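PDB 1XDI: Rv3303c-lpdA, which probably reduces quinones such as menadione with NADH or NADPH, using one bound FAD per subunit, and may help the bacterium resist reactive oxygen intermediates. Local coordinates for residues R128-A133 and E142-V147; V289-G294 and R306-G311; T351-V356 and A363-P368; G411-G416 and V432-R437. All coordinates share one frame; numbering follows the deposited sequence.

Contact 1 of 4, residues R128-A133 and E142-V147; sequences RHRIKA and EHEADV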
loop_
_atom_site.group_PDB
_atom_site.type_symbol
_atom_site.label_atom_id
_atom_site.label_comp_id
_atom_site.label_asym_id
_atom_site.label_seq_id
_atom_site.Cartn_x
_atom_site.Cartn_y
_atom_site.Cartn_z
ATOM N N ARG A 128 -32.717 20.512 13.044
ATOM C CA ARG A 128 -33.346 19.329 13.595
ATOM C C ARG A 128 -34.702 19.091 12.947
ATOM O O ARG A 128 -35.505 20.005 12.811
ATOM C CB ARG A 128 -33.472 19.488 15.122
ATOM C CG ARG A 128 -34.571 18.629 15.761
ATOM C CD ARG A 128 -34.622 18.699 17.289
ATOM N NE ARG A 128 -33.682 17.773 17.904
ATOM C CZ ARG A 128 -33.818 17.284 19.136
ATOM N NH1 ARG A 128 -34.870 17.645 19.871
ATOM N NH2 ARG A 128 -32.908 16.440 19.636
ATOM N N HIS A 129 -34.965 17.847 12.562
ATOM C CA HIS A 129 -36.207 17.488 11.896
ATOM C C HIS A 129 -37.215 16.811 12.772
ATOM O O HIS A 129 -36.951 16.501 13.934
ATOM C CB HIS A 129 -35.885 16.602 10.735
ATOM C CG HIS A 129 -34.892 17.215 9.810
ATOM N ND1 HIS A 129 -35.153 18.377 9.120
ATOM C CD2 HIS A 129 -33.645 16.832 9.449
ATOM C CE1 HIS A 129 -34.116 18.678 8.366
ATOM N NE2 HIS A 129 -33.190 17.757 8.545
ATOM N N ARG A 130 -38.388 16.581 12.204
ATOM C CA ARG A 130 -39.458 15.951 12.923
ATOM C C ARG A 130 -40.145 14.907 12.041
ATOM O O ARG A 130 -40.575 15.183 10.913
ATOM C CB ARG A 130 -40.443 17.023 13.378
ATOM C CG ARG A 130 -40.933 16.806 14.784
ATOM C CD ARG A 130 -42.005 17.780 15.243
ATOM N NE ARG A 130 -42.821 17.009 16.175
ATOM C CZ ARG A 130 -42.782 17.139 17.501
ATOM N NH1 ARG A 130 -41.979 18.057 18.058
ATOM N NH2 ARG A 130 -43.471 16.285 18.277
ATOM N N ILE A 131 -40.251 13.693 12.569
ATOM C CA ILE A 131 -40.855 12.583 11.845
ATOM C C ILE A 131 -42.054 12.001 12.556
ATOM O O ILE A 131 -42.104 12.023 13.778
ATOM C CB ILE A 131 -39.829 11.521 11.621
ATOM C CG1 ILE A 131 -38.799 12.084 10.633
ATOM C CG2 ILE A 131 -40.500 10.231 11.187
ATOM C CD1 ILE A 131 -37.475 11.369 10.661
ATOM N N LYS A 132 -43.028 11.499 11.789
ATOM C CA LYS A 132 -44.247 10.917 12.358
ATOM C C LYS A 132 -44.352 9.477 11.949
ATOM O O LYS A 132 -44.189 9.175 10.770
ATOM C CB LYS A 132 -45.485 11.674 11.848
ATOM C CG LYS A 132 -46.800 10.914 12.025
ATOM C CD LYS A 132 -48.016 11.814 11.886
ATOM C CE LYS A 132 -48.371 12.128 10.431
ATOM N NZ LYS A 132 -49.511 13.097 10.346
ATOM N N ALA A 133 -44.625 8.579 12.887
ATOM C CA ALA A 133 -44.741 7.158 12.517
ATOM C C ALA A 133 -46.191 6.791 12.609
ATOM O O ALA A 133 -46.828 7.097 13.593
ATOM C CB ALA A 133 -43.921 6.276 13.467
ATOM N N GLU A 142 -44.747 10.937 17.338
ATOM C CA GLU A 142 -43.931 11.933 16.626
ATOM C C GLU A 142 -42.505 11.803 17.159
ATOM O O GLU A 142 -42.320 11.449 18.308
ATOM C CB GLU A 142 -44.507 13.358 16.820
ATOM C CG GLU A 142 -45.505 13.720 15.720
ATOM C CD GLU A 142 -46.404 14.959 15.962
ATOM O OE1 GLU A 142 -45.923 16.049 16.374
ATOM O OE2 GLU A 142 -47.626 14.824 15.688
ATOM N N HIS A 143 -41.493 12.046 16.326
ATOM C CA HIS A 143 -40.081 11.895 16.733
ATOM C C HIS A 143 -39.107 12.992 16.228
ATOM O O HIS A 143 -39.141 13.375 15.057
ATOM C CB HIS A 143 -39.580 10.513 16.252
ATOM C CG HIS A 143 -40.378 9.355 16.769
ATOM N ND1 HIS A 143 -39.856 8.432 17.654
ATOM C CD2 HIS A 143 -41.646 8.950 16.505
ATOM C CE1 HIS A 143 -40.767 7.510 17.908
ATOM N NE2 HIS A 143 -41.862 7.800 17.226
ATOM N N GLU A 144 -38.237 13.519 17.102
ATOM C CA GLU A 144 -37.272 14.552 16.715
ATOM C C GLU A 144 -36.083 13.865 16.073
ATOM O O GLU A 144 -35.717 12.780 16.506
ATOM C CB GLU A 144 -36.819 15.353 17.907
ATOM C CG GLU A 144 -37.910 16.266 18.546
ATOM C CD GLU A 144 -38.464 17.323 17.543
ATOM O OE1 GLU A 144 -37.663 18.142 17.008
ATOM O OE2 GLU A 144 -39.698 17.299 17.310
ATOM N N ALA A 145 -35.481 14.523 15.076
ATOM C CA ALA A 145 -34.345 13.921 14.388
ATOM C C ALA A 145 -33.216 14.851 13.980
ATOM O O ALA A 145 -33.358 15.749 13.167
ATOM C CB ALA A 145 -34.857 13.159 13.130
ATOM N N ASP A 146 -32.093 14.593 14.613
ATOM C CA ASP A 146 -30.952 15.357 14.274
ATOM C C ASP A 146 -30.491 14.897 12.881
ATOM O O ASP A 146 -30.275 15.720 12.028
ATOM C CB ASP A 146 -29.913 15.227 15.416
ATOM C CG ASP A 146 -30.381 15.881 16.717
ATOM O OD1 ASP A 146 -30.725 17.092 16.688
ATOM O OD2 ASP A 146 -30.384 15.135 17.725
ATOM N N VAL A 147 -30.440 13.590 12.660
ATOM C CA VAL A 147 -30.021 12.987 11.407
ATOM C C VAL A 147 -31.197 12.177 10.872
ATOM O O VAL A 147 -31.862 11.438 11.644
ATOM C CB VAL A 147 -28.852 12.061 11.681
ATOM C CG1 VAL A 147 -28.333 11.484 10.413
ATOM C CG2 VAL A 147 -27.762 12.804 12.443
HETATM O O HOH W 1 -37.729 20.290 14.551
#

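Contact 2 of 4, residues V289-G294 and R306-G311; sequences VGIQLG and RTLATG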
loop_
_atom_site.group_PDB
_atom_site.type_symbol
_atom_site.label_atom_id
_atom_site.label_comp_id
_atom_site.label_asym_id
_atom_site.label_seq_id
_atom_site.Cartn_x
_atom_site.Cartn_y
_atom_site.Cartn_z
ATOM N N VAL A 289 -39.547 19.708 3.498
ATOM C CA VAL A 289 -38.182 20.017 3.770
ATOM C C VAL A 289 -37.376 20.565 2.578
ATOM O O VAL A 289 -36.149 20.736 2.667
ATOM C CB VAL A 289 -37.579 18.777 4.436
ATOM C CG1 VAL A 289 -36.406 18.214 3.644
ATOM C CG2 VAL A 289 -37.253 19.126 5.868
ATOM N N GLY A 290 -38.075 20.870 1.481
ATOM C CA GLY A 290 -37.428 21.422 0.304
ATOM C C GLY A 290 -36.946 20.534 -0.843
ATOM O O GLY A 290 -36.575 21.027 -1.909
ATOM N N ILE A 291 -36.928 19.229 -0.623
ATOM C CA ILE A 291 -36.491 18.299 -1.630
ATOM C C ILE A 291 -37.581 18.112 -2.688
ATOM O O ILE A 291 -38.756 18.270 -2.428
ATOM C CB ILE A 291 -36.157 16.958 -0.982
ATOM C CG1 ILE A 291 -34.897 17.087 -0.153
ATOM C CG2 ILE A 291 -35.974 15.879 -2.014
ATOM C CD1 ILE A 291 -34.678 15.843 0.658
ATOM N N GLN A 292 -37.158 17.830 -3.909
ATOM C CA GLN A 292 -38.065 17.589 -5.015
ATOM C C GLN A 292 -37.465 16.346 -5.666
ATOM O O GLN A 292 -36.313 16.376 -6.109
ATOM C CB GLN A 292 -38.094 18.789 -5.988
ATOM C CG GLN A 292 -38.937 20.004 -5.505
ATOM C CD GLN A 292 -40.414 19.641 -5.117
ATOM O OE1 GLN A 292 -40.837 18.478 -5.221
ATOM N NE2 GLN A 292 -41.188 20.646 -4.667
ATOM N N LEU A 293 -38.224 15.247 -5.660
ATOM C CA LEU A 293 -37.754 13.996 -6.248
ATOM C C LEU A 293 -37.065 14.163 -7.627
ATOM O O LEU A 293 -37.593 14.796 -8.546
ATOM C CB LEU A 293 -38.927 13.024 -6.348
ATOM C CG LEU A 293 -39.287 12.539 -4.949
ATOM C CD1 LEU A 293 -40.584 11.802 -4.951
ATOM C CD2 LEU A 293 -38.171 11.613 -4.450
ATOM N N GLY A 294 -35.871 13.608 -7.765
ATOM C CA GLY A 294 -35.180 13.715 -9.023
ATOM C C GLY A 294 -35.691 12.718 -10.055
ATOM O O GLY A 294 -36.620 11.935 -9.815
ATOM N N ARG A 306 -25.926 11.935 1.075
ATOM C CA ARG A 306 -26.861 12.928 1.543
ATOM C C ARG A 306 -27.721 13.608 0.515
ATOM O O ARG A 306 -27.354 13.743 -0.648
ATOM C CB ARG A 306 -26.181 13.948 2.445
ATOM C CG ARG A 306 -25.168 14.661 1.834
ATOM C CD ARG A 306 -24.243 15.224 2.834
ATOM N NE ARG A 306 -23.244 15.715 1.942
ATOM C CZ ARG A 306 -22.547 16.806 2.105
ATOM N NH1 ARG A 306 -22.734 17.547 3.203
ATOM N NH2 ARG A 306 -21.727 17.167 1.118
ATOM N N THR A 307 -28.917 13.947 0.971
ATOM C CA THR A 307 -29.870 14.612 0.128
ATOM C C THR A 307 -29.510 16.101 0.117
ATOM O O THR A 307 -28.578 16.560 0.779
ATOM C CB THR A 307 -31.292 14.459 0.660
ATOM O OG1 THR A 307 -31.389 15.126 1.919
ATOM C CG2 THR A 307 -31.623 13.010 0.877
ATOM N N LEU A 308 -30.284 16.843 -0.645
ATOM C CA LEU A 308 -30.104 18.265 -0.834
ATOM C C LEU A 308 -30.537 19.059 0.416
ATOM O O LEU A 308 -30.234 20.255 0.545
ATOM C CB LEU A 308 -30.900 18.662 -2.088
ATOM C CG LEU A 308 -30.981 17.530 -3.164
ATOM C CD1 LEU A 308 -31.682 16.146 -2.667
ATOM C CD2 LEU A 308 -31.754 18.114 -4.382
ATOM N N ALA A 309 -31.239 18.393 1.335
ATOM C CA ALA A 309 -31.685 19.003 2.587
ATOM C C ALA A 309 -30.698 18.615 3.725
ATOM O O ALA A 309 -30.336 17.454 3.889
ATOM C CB ALA A 309 -33.076 18.521 2.895
ATOM N N THR A 310 -30.251 19.568 4.521
ATOM C CA THR A 310 -29.288 19.225 5.563
ATOM C C THR A 310 -29.822 18.295 6.629
ATOM O O THR A 310 -31.019 18.225 6.832
ATOM C CB THR A 310 -28.755 20.440 6.192
ATOM O OG1 THR A 310 -29.860 21.236 6.631
ATOM C CG2 THR A 310 -27.836 21.205 5.135
ATOM N N GLY A 311 -28.941 17.561 7.305
ATOM C CA GLY A 311 -29.408 16.577 8.257
ATOM C C GLY A 311 -30.148 15.431 7.539
ATOM O O GLY A 311 -30.383 14.377 8.156
#

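Contact 3 of 4, residues T351-V356 and A363-P368; sequences TVAATV and AAVGVP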
loop_
_atom_site.group_PDB
_atom_site.type_symbol
_atom_site.label_atom_id
_atom_site.label_comp_id
_atom_site.label_asym_id
_atom_site.label_seq_id
_atom_site.Cartn_x
_atom_site.Cartn_y
_atom_site.Cartn_z
ATOM N N THR A 351 -16.377 -0.340 -7.998
ATOM C CA THR A 351 -15.804 -1.245 -7.006
ATOM C C THR A 351 -16.912 -2.221 -6.597
ATOM O O THR A 351 -16.649 -3.285 -6.068
ATOM C CB THR A 351 -15.251 -0.496 -5.772
ATOM O OG1 THR A 351 -16.293 0.288 -5.185
ATOM C CG2 THR A 351 -14.062 0.381 -6.150
ATOM N N VAL A 352 -18.160 -1.849 -6.854
ATOM C CA VAL A 352 -19.299 -2.716 -6.574
ATOM C C VAL A 352 -19.083 -4.041 -7.274
ATOM O O VAL A 352 -18.704 -4.047 -8.455
ATOM C CB VAL A 352 -20.596 -2.148 -7.162
ATOM C CG1 VAL A 352 -21.748 -3.121 -6.998
ATOM C CG2 VAL A 352 -20.904 -0.896 -6.522
ATOM N N ALA A 353 -19.325 -5.151 -6.575
ATOM C CA ALA A 353 -19.162 -6.512 -7.126
ATOM C C ALA A 353 -20.589 -6.953 -7.307
ATOM O O ALA A 353 -21.384 -6.771 -6.403
ATOM C CB ALA A 353 -18.485 -7.421 -6.132
ATOM N N ALA A 354 -20.948 -7.508 -8.460
ATOM C CA ALA A 354 -22.337 -7.902 -8.626
ATOM C C ALA A 354 -22.479 -9.265 -9.339
ATOM O O ALA A 354 -21.756 -9.554 -10.320
ATOM C CB ALA A 354 -23.046 -6.812 -9.383
ATOM N N THR A 355 -23.376 -10.119 -8.846
ATOM C CA THR A 355 -23.533 -11.400 -9.503
ATOM C C THR A 355 -24.967 -11.644 -9.905
ATOM O O THR A 355 -25.863 -11.122 -9.267
ATOM C CB THR A 355 -23.125 -12.574 -8.616
ATOM O OG1 THR A 355 -24.312 -13.230 -8.165
ATOM C CG2 THR A 355 -22.299 -12.132 -7.396
ATOM N N VAL A 356 -25.164 -12.418 -10.976
ATOM C CA VAL A 356 -26.487 -12.811 -11.497
ATOM C C VAL A 356 -26.573 -14.219 -10.988
ATOM O O VAL A 356 -25.671 -14.999 -11.245
ATOM C CB VAL A 356 -26.513 -12.950 -13.060
ATOM C CG1 VAL A 356 -27.854 -13.547 -13.513
ATOM C CG2 VAL A 356 -26.291 -11.646 -13.728
ATOM N N ALA A 363 -20.329 -13.241 -11.890
ATOM C CA ALA A 363 -19.988 -12.082 -11.052
ATOM C C ALA A 363 -18.934 -11.248 -11.789
ATOM O O ALA A 363 -18.089 -11.783 -12.518
ATOM C CB ALA A 363 -19.426 -12.537 -9.677
ATOM N N ALA A 364 -19.000 -9.938 -11.592
ATOM C CA ALA A 364 -18.040 -9.043 -12.195
ATOM C C ALA A 364 -17.744 -7.873 -11.253
ATOM O O ALA A 364 -18.499 -7.656 -10.289
ATOM C CB ALA A 364 -18.570 -8.547 -13.442
ATOM N N VAL A 365 -16.646 -7.141 -11.521
ATOM C CA VAL A 365 -16.231 -5.958 -10.734
ATOM C C VAL A 365 -15.297 -5.105 -11.584
ATOM O O VAL A 365 -14.442 -5.638 -12.305
ATOM C CB VAL A 365 -15.334 -6.256 -9.500
ATOM C CG1 VAL A 365 -15.709 -5.348 -8.371
ATOM C CG2 VAL A 365 -15.333 -7.715 -9.155
ATOM N N GLY A 366 -15.428 -3.790 -11.442
ATOM C CA GLY A 366 -14.557 -2.878 -12.144
ATOM C C GLY A 366 -14.803 -2.656 -13.622
ATOM O O GLY A 366 -15.857 -3.008 -14.155
ATOM N N VAL A 367 -13.788 -2.117 -14.296
ATOM C CA VAL A 367 -13.936 -1.786 -15.692
ATOM C C VAL A 367 -14.431 -2.929 -16.533
ATOM O O VAL A 367 -13.914 -4.014 -16.425
ATOM C CB VAL A 367 -12.608 -1.284 -16.309
ATOM C CG1 VAL A 367 -12.845 -0.814 -17.739
ATOM C CG2 VAL A 367 -12.045 -0.125 -15.500
ATOM N N PRO A 368 -15.449 -2.712 -17.370
ATOM C CA PRO A 368 -15.905 -3.835 -18.196
ATOM C C PRO A 368 -14.903 -4.119 -19.310
ATOM O O PRO A 368 -14.151 -3.230 -19.676
ATOM C CB PRO A 368 -17.236 -3.341 -18.749
ATOM C CG PRO A 368 -17.745 -2.461 -17.651
ATOM C CD PRO A 368 -16.507 -1.703 -17.223
#

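Contact 4 of 4, residues G411-G416 and V432-R437; sequences GVVIGG and VAVQNR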
loop_
_atom_site.group_PDB
_atom_site.type_symbol
_atom_site.label_atom_id
_atom_site.label_comp_id
_atom_site.label_asym_id
_atom_site.label_seq_id
_atom_site.Cartn_x
_atom_site.Cartn_y
_atom_site.Cartn_z
ATOM N N GLY A 411 0.251 -2.578 -13.299
ATOM C CA GLY A 411 -0.285 -3.911 -12.994
ATOM C C GLY A 411 -1.397 -3.936 -11.909
ATOM O O GLY A 411 -1.776 -4.988 -11.418
ATOM N N VAL A 412 -1.910 -2.782 -11.506
ATOM C CA VAL A 412 -2.942 -2.737 -10.499
ATOM C C VAL A 412 -4.255 -3.326 -11.023
ATOM O O VAL A 412 -4.722 -2.927 -12.075
ATOM C CB VAL A 412 -3.206 -1.293 -10.086
ATOM C CG1 VAL A 412 -4.446 -1.225 -9.238
ATOM C CG2 VAL A 412 -2.034 -0.747 -9.324
ATOM N N VAL A 413 -4.860 -4.253 -10.274
ATOM C CA VAL A 413 -6.113 -4.894 -10.672
ATOM C C VAL A 413 -7.228 -3.858 -10.782
ATOM O O VAL A 413 -7.419 -3.106 -9.832
ATOM C CB VAL A 413 -6.504 -6.000 -9.659
ATOM C CG1 VAL A 413 -7.862 -6.557 -9.983
ATOM C CG2 VAL A 413 -5.505 -7.138 -9.735
ATOM N N ILE A 414 -7.959 -3.813 -11.908
ATOM C CA ILE A 414 -9.018 -2.824 -12.060
ATOM C C ILE A 414 -10.356 -3.393 -12.389
ATOM O O ILE A 414 -11.359 -2.656 -12.492
ATOM C CB ILE A 414 -8.781 -1.879 -13.184
ATOM C CG1 ILE A 414 -8.709 -2.646 -14.477
ATOM C CG2 ILE A 414 -7.515 -1.157 -13.008
ATOM C CD1 ILE A 414 -8.576 -1.701 -15.627
ATOM N N GLY A 415 -10.380 -4.704 -12.622
ATOM C CA GLY A 415 -11.642 -5.364 -12.930
ATOM C C GLY A 415 -11.401 -6.843 -12.922
ATOM O O GLY A 415 -10.254 -7.267 -12.852
ATOM N N GLY A 416 -12.478 -7.623 -12.968
ATOM C CA GLY A 416 -12.387 -9.079 -12.991
ATOM C C GLY A 416 -13.791 -9.563 -13.263
ATOM O O GLY A 416 -14.734 -8.827 -12.973
ATOM N N VAL A 432 -11.591 -6.884 -3.523
ATOM C CA VAL A 432 -10.561 -6.392 -2.601
ATOM C C VAL A 432 -9.443 -5.781 -3.435
ATOM O O VAL A 432 -9.055 -4.634 -3.201
ATOM C CB VAL A 432 -9.986 -7.504 -1.693
ATOM C CG1 VAL A 432 -8.844 -6.968 -0.819
ATOM C CG2 VAL A 432 -11.042 -7.943 -0.779
ATOM N N ALA A 433 -8.938 -6.531 -4.409
ATOM C CA ALA A 433 -7.885 -6.010 -5.280
ATOM C C ALA A 433 -8.332 -4.674 -5.965
ATOM O O ALA A 433 -7.600 -3.665 -5.961
ATOM C CB ALA A 433 -7.522 -7.058 -6.335
ATOM N N VAL A 434 -9.521 -4.643 -6.528
ATOM C CA VAL A 434 -9.916 -3.431 -7.180
ATOM C C VAL A 434 -10.016 -2.283 -6.186
ATOM O O VAL A 434 -9.337 -1.258 -6.310
ATOM C CB VAL A 434 -11.202 -3.642 -7.877
ATOM C CG1 VAL A 434 -11.552 -2.474 -8.600
ATOM C CG2 VAL A 434 -11.077 -4.771 -8.811
ATOM N N GLN A 435 -10.867 -2.444 -5.180
ATOM C CA GLN A 435 -11.033 -1.431 -4.129
ATOM C C GLN A 435 -9.701 -1.059 -3.434
ATOM O O GLN A 435 -9.604 0.017 -2.836
ATOM C CB GLN A 435 -12.030 -1.925 -3.058
ATOM C CG GLN A 435 -12.149 -1.064 -1.794
ATOM C CD GLN A 435 -13.325 -0.070 -1.833
ATOM O OE1 GLN A 435 -14.091 -0.048 -2.790
ATOM N NE2 GLN A 435 -13.467 0.749 -0.783
ATOM N N ASN A 436 -8.663 -1.892 -3.506
ATOM C CA ASN A 436 -7.445 -1.512 -2.787
ATOM C C ASN A 436 -6.166 -1.372 -3.614
ATOM O O ASN A 436 -5.019 -1.306 -3.080
ATOM C CB ASN A 436 -7.237 -2.465 -1.592
ATOM C CG ASN A 436 -8.352 -2.321 -0.534
ATOM O OD1 ASN A 436 -8.600 -1.217 -0.008
ATOM N ND2 ASN A 436 -9.038 -3.424 -0.242
ATOM N N ARG A 437 -6.394 -1.275 -4.926
ATOM C CA ARG A 437 -5.330 -1.130 -5.900
ATOM C C ARG A 437 -4.251 -2.149 -5.627
ATOM O O ARG A 437 -3.084 -1.811 -5.454
ATOM C CB ARG A 437 -4.739 0.259 -5.813
ATOM C CG ARG A 437 -5.750 1.393 -5.792
ATOM C CD ARG A 437 -5.052 2.600 -6.388
ATOM N NE ARG A 437 -3.649 2.616 -5.964
ATOM C CZ ARG A 437 -3.192 3.299 -4.914
ATOM N NH1 ARG A 437 -4.006 4.037 -4.175
ATOM N NH2 ARG A 437 -1.912 3.234 -4.599
#

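Contact 1 of 4, residues R128-A133 and E142-V147
Arg-130 and Glu-142 meet across the hairpin. The guanidinium stands nearly upright to the Glu-142 carboxylate, the planes 86° apart, and a single oxygen, OE1, takes both NE and NH2; the NH2 to OE1 distance is 3.1 Å and both bonds are bent and weak. Glu-144 OE2 completes the salt-bridge network over one face of the same guanidinium, although its modelled place is less sure. Arg-128 is turned differently. Its chi1 of 157° puts CG anti to the backbone N. Its NE bonds to Asp-146 OD1 at 3.3 Å, in the guanidinium plane but from above the carboxylate plane, while Glu-144 CB rests over one face. Asp-146 OD2 accepts a hydrogen bond from Arg-4 N. A water donates to both Arg-128 O and Glu-144 OE1. Beneath these charges runs a regular antiparallel beta hairpin, next to the FAD-binding parallel sheet: His-129 with Ala-145 and Ile-131 with His-143 are hydrogen-bonded pairs, Ile-131 N lying 2.7 Å from His-143 O. Long charged chains suit the solvent-facing side. On the other side, Ile-131 CD1 meets Ala-145 CB at 4.0 Å, and both pack on Val-6 of strand 3-8. His-129 shares that inner side, its NE2 bonded to Thr-310 O and its ND1 to Asp-121 OD2, which would be consistent with a protonated ring.

Contact 2 of 4, residues V289-G294 and R306-G311
Ile-291 and Ala-309 meet in a small apolar contact between two loop segments, both in the long connection that runs from strand 277-279 to strand 312-314, an outermost strand of the FAD domain's parallel sheet. Neither segment is helix or strand here, and about 197 Å² is buried between them. Ile-291 does most of the touching. Its CG1 is anti to the carbonyl carbon (chi1 -70°) and lies 3.8 Å from Ala-309 CB, with Leu-308 CD1 at 4.2 Å from the same CG1. Further out, Ile-291 CD1 reaches Thr-307 CB at 3.7 Å, the two side chains crossing at about a right angle. The branched isoleucine, with its CG1-CD1 arm, thus meets three successive residues of the other loop. Val-289 adds its CG1 to the methyl of Ala-309, so Ala-309 CB is met by both Val-289 and Ile-291, and a side chain as small as alanine's suits a place shared by two larger ones. Beyond the pair, Val-289 and Thr-307 both pack on Ile-312, and Ile-291 on Leu-299. Arg-306 forms a salt bridge with Asp-302 and hydrogen-bonds to Ala-339 O of a second subunit. No hydrogen bond crosses between the two loops; their mutual hold comes from the fit of methyl and methylene groups, while the polar bonds of Arg-306 tie its loop to Asp-302 and to the second subunit.

Contact 3 of 4, residues T351-V356 and A363-P368
Residues 353-356 and 363-366 run antiparallel, their axes 4.7 Å apart at 157°, and Ala-354 and Ala-364 form a hydrogen-bonded pair: Ala-354 N lies 3.1 Å from Ala-364 O, and Ala-364 N is at the same distance from Ala-354 O. Side chains here are small. On one face Thr-355 CG2 lies 3.7 Å from Ala-363 CB, and Ala-353 CB approaches Val-365 CG1 at 4.1 Å. That same CG1 branch also lies beside the carbonyl oxygens of Thr-351 and Val-352, where the chain enters the strand. Helix 423-436 packs on this face through Ser-424 against Thr-355 and Ile-427 against Ala-363 and Val-365; alanine leaves room for the helix to come close. On the other face, Ala-354 touches Leu-324, an FAD-binding residue, and Ala-364 touches Tyr-220. Leu-447 and Val-449 of a neighbouring subunit pack against residues 351-353 and Thr-355. Thr-351 OG1 is hydrogen-bonded to Arg-348 O. Gly-366, at phi 76°, turns the chain out of the strand toward Pro-368, the N-cap of helix 369-374. The side chain of Thr-355 is about 6 Å from a bound FAD. This is the opening beta hairpin of the dimerisation domain, through which pyridine nucleotide-disulphide oxidoreductases of this class pair their subunits; within the chain, strand 353-356 is an outermost strand of the domain's antiparallel sheet and strand 361-366 its inner neighbour.

Contact 4 of 4, residues G411-G416 and V432-R437
Val-434 sets both of its methyl branches over one face of the flat peptide group that joins Ile-414 to Gly-415: CG1 is 3.9 Å from Ile-414 O and CG2 is 3.9 Å from Gly-415 N. That peptide's polar atoms serve the sheet, with Ile-414 O probably bonded to Val-367 N and Gly-415 to Phe-405. No aromatic ring takes part, and Arg-437 meets Val-412 through CA and CB rather than its guanidinium. Elsewhere beta-branched residues meet small ones. Val-413 CB lies 3.6 Å from Ala-433 CB, and its CG1, anti to the backbone N (chi1 174°), touches both that methyl and Val-434 CG2, the two valines crossing at about a right angle. Leu-443 packs on both Val-413 and Ala-433. At the C-terminal end of the helix, Val-412 CG1 touches Arg-437 CA at 3.5 Å, where positive phi (48°) lets the chain leave in a Schellman motif; Arg-437 of a neighbouring subunit packs on both residues. Strand and helix run at 143°. Ile-414 and Gly-415 together face Phe-405 as a classic beta bulge, and the whole is a helix packed on the antiparallel sheet of the alpha+beta dimerisation domain.

In the fold
Contacts 1 and 2 belong to the FAD-binding part of the chain and touch each other, their centres about 15 Å apart; contacts 3 and 4 lie in the dimerisation domain, their centres about 11 Å apart, where strands 361-366 and 413-420 are neighbours in one sheet. Contact 1 is only partly buried and carries the charge, with salt bridges on its outer side. The other three are buried and largely apolar. Contacts 1 and 3 are both antiparallel hairpins, yet the first has long charged side chains where the second has alanines. Contacts 2 and 4 have no hydrogen bond across, one joining loops and the other helix to strand. Contacts 3 and 4 also meet the same neighbouring subunit.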